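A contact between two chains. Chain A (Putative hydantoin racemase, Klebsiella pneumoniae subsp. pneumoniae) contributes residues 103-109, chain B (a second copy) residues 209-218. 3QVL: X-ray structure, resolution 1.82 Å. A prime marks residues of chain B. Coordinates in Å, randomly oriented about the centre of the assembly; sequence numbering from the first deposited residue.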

# COMPACT_ATOMS: atom_id res chain seq x y z
N HIS A 103 12.90 -2.87 14.14
CA HIS A 103 11.95 -2.81 15.25
C HIS A 103 12.35 -1.77 16.30
O HIS A 103 11.52 -0.97 16.74
CB HIS A 103 11.78 -4.19 15.90
CG HIS A 103 10.77 -5.06 15.24
ND1 HIS A 103 11.00 -5.69 14.03
CD2 HIS A 103 9.52 -5.43 15.62
CE1 HIS A 103 9.93 -6.40 13.69
NE2 HIS A 103 9.02 -6.25 14.64
N MET A 104 13.63 -1.78 16.68
CA MET A 104 14.16 -0.83 17.66
C MET A 104 14.14 0.60 17.15
O MET A 104 13.87 1.53 17.91
CB MET A 104 15.59 -1.20 18.08
CG MET A 104 15.73 -2.51 18.86
SD MET A 104 14.87 -2.57 20.44
CE MET A 104 13.28 -3.24 19.93
N ALA A 105 14.43 0.77 15.86
CA ALA A 105 14.48 2.09 15.22
C ALA A 105 13.15 2.84 15.30
O ALA A 105 13.13 4.05 15.51
CB ALA A 105 14.94 1.97 13.78
N THR A 106 12.05 2.11 15.13
CA THR A 106 10.71 2.70 15.16
C THR A 106 10.28 3.10 16.57
O THR A 106 9.31 3.83 16.75
CB THR A 106 9.65 1.75 14.55
OG1 THR A 106 9.57 0.55 15.32
CG2 THR A 106 10.00 1.41 13.10
N MET A 107 11.02 2.61 17.57
CA MET A 107 10.72 2.90 18.97
C MET A 107 11.44 4.15 19.49
O MET A 107 11.10 4.68 20.55
CB MET A 107 11.06 1.70 19.85
CG MET A 107 10.20 0.47 19.60
SD MET A 107 10.66 -0.92 20.65
CE MET A 107 9.61 -2.20 19.98
N VAL A 108 12.44 4.61 18.74
CA VAL A 108 13.26 5.76 19.16
C VAL A 108 13.29 6.91 18.15
O VAL A 108 13.85 7.98 18.44
CB VAL A 108 14.71 5.34 19.54
CG1 VAL A 108 14.73 4.55 20.84
CG2 VAL A 108 15.37 4.55 18.40
N ALA A 109 12.70 6.69 16.98
CA ALA A 109 12.64 7.70 15.92
C ALA A 109 11.42 7.50 15.04
O ALA A 109 10.88 6.40 14.96
CB ALA A 109 13.92 7.67 15.08
N LYS B 209 9.64 -4.84 28.83
CA LYS B 209 10.83 -5.51 28.30
C LYS B 209 11.51 -4.70 27.20
O LYS B 209 12.74 -4.74 27.07
CB LYS B 209 10.49 -6.92 27.79
CG LYS B 209 9.82 -7.86 28.81
CD LYS B 209 10.48 -7.86 30.19
CE LYS B 209 11.80 -8.63 30.21
NZ LYS B 209 12.41 -8.59 31.57
N MET B 210 10.72 -3.95 26.43
CA MET B 210 11.27 -3.07 25.39
C MET B 210 12.05 -1.91 25.98
O MET B 210 13.13 -1.57 25.49
CB MET B 210 10.16 -2.56 24.45
CG MET B 210 9.51 -3.62 23.56
SD MET B 210 10.66 -4.65 22.62
CE MET B 210 10.84 -6.06 23.73
N VAL B 211 11.51 -1.30 27.03
CA VAL B 211 12.19 -0.22 27.75
C VAL B 211 13.50 -0.73 28.35
O VAL B 211 14.55 -0.11 28.16
CB VAL B 211 11.29 0.41 28.85
CG1 VAL B 211 12.08 1.44 29.66
CG2 VAL B 211 10.06 1.05 28.24
N GLU B 212 13.44 -1.87 29.04
CA GLU B 212 14.63 -2.51 29.61
C GLU B 212 15.69 -2.80 28.55
O GLU B 212 16.88 -2.57 28.78
CB GLU B 212 14.26 -3.81 30.32
CG GLU B 212 13.59 -3.62 31.67
CD GLU B 212 13.12 -4.93 32.29
OE1 GLU B 212 12.92 -5.91 31.54
OE2 GLU B 212 12.95 -4.98 33.52
N SER B 213 15.24 -3.29 27.39
CA SER B 213 16.13 -3.59 26.27
C SER B 213 16.82 -2.34 25.74
O SER B 213 18.04 -2.34 25.56
CB SER B 213 15.36 -4.29 25.15
OG SER B 213 14.88 -5.55 25.58
N LEU B 214 16.05 -1.29 25.50
CA LEU B 214 16.59 -0.03 24.98
C LEU B 214 17.58 0.62 25.95
O LEU B 214 18.61 1.15 25.53
CB LEU B 214 15.46 0.95 24.62
CG LEU B 214 14.64 0.62 23.37
CD1 LEU B 214 13.33 1.38 23.35
CD2 LEU B 214 15.44 0.88 22.09
N VAL B 215 17.27 0.57 27.24
CA VAL B 215 18.15 1.09 28.29
C VAL B 215 19.48 0.32 28.33
O VAL B 215 20.55 0.92 28.45
CB VAL B 215 17.46 1.10 29.68
CG1 VAL B 215 18.45 1.39 30.81
CG2 VAL B 215 16.33 2.12 29.71
N ALA B 216 19.40 -1.00 28.21
CA ALA B 216 20.58 -1.86 28.20
C ALA B 216 21.43 -1.67 26.94
O ALA B 216 22.65 -1.85 26.97
CB ALA B 216 20.18 -3.32 28.36
N LEU B 217 20.77 -1.29 25.84
CA LEU B 217 21.45 -1.01 24.58
C LEU B 217 22.07 0.39 24.56
O LEU B 217 22.82 0.73 23.64
CB LEU B 217 20.49 -1.18 23.40
CG LEU B 217 20.00 -2.59 23.06
CD1 LEU B 217 18.83 -2.54 22.08
CD2 LEU B 217 21.13 -3.44 22.51
N GLY B 218 21.74 1.19 25.57
CA GLY B 218 22.19 2.58 25.63
C GLY B 218 21.49 3.44 24.59
O GLY B 218 22.09 4.35 24.02

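What does the chain B helix bring to the contact at its start? Lys209′ stays out of reach, its NZ held in a salt bridge 2.7 Å from OE1 of Glu212′, and both side chains have further hydrogen-bond partners elsewhere in the structure. Met210′ is the first residue to touch chain A. Its CA-to-CB bond points toward the other stretch, and with chi1 and chi2 both m its sulfur lies against two methionine methyls: SD of Met210′ is 3.8 Å from CE of Met107 and 4.0 Å from CE of Met104. Unbranched and flexible, methionine suits such a place, because its thioether can settle against apolar neighbours without asking for a hydrogen bond.

What happens between Met210′ and the next contacting residue? The CA-to-CB bond of Val211′ points away and Glu212′ does not reach chain A. That of Ser213′ does point toward it, but the side chain comes no nearer than 5.0 Å, and its hydroxyl is occupied at home: OG of Ser213′ donates to O of Lys209′ at 2.7 Å, one turn back. A small side chain whose polar atom is satisfied by its own backbone can sit beside an apolar contact at little cost.

Which residue ties the contact together? Leu214′, with 72 Å² covered, is the most deeply engaged, and it touches all three contacting residues of chain A. Its CD2 lies 3.9 Å from SD of Met104 and 3.9 Å from CG1 of Val108, while CD1 is 4.2 Å from CB of Met107; the branched end as a whole fills the space among the three side chains. The chain A side chains arrive differently. The CA-to-CB bonds of Met107 and Val108 point toward chain B, Met107 extended with chi2 and chi3 both t, whereas that of Met104 is sideways to the other stretch and its side chain bends, chi1 and chi2 both m, so that its end comes nearer.

Where does the contact end, and what holds it overall? Val215′ and Ala216′ are out of reach, but the CA-to-CB bond of Leu217′ points toward chain A and the residue adds a last, looser touch, its CD1 4.3 Å from SD of Met104. Gly218′ then leaves the helix in a Schellman motif, with a positive phi that favours glycine, and takes no part in the contact. The two helices run nearly perpendicular, at 94°, with axes no closer than 11.6 Å, and the space between them is filled by side chains from both helices. No hydrogen bond or salt bridge crosses between the stretches; van der Waals packing of methionine, leucine and valine joins them, burying 285 Å² in all.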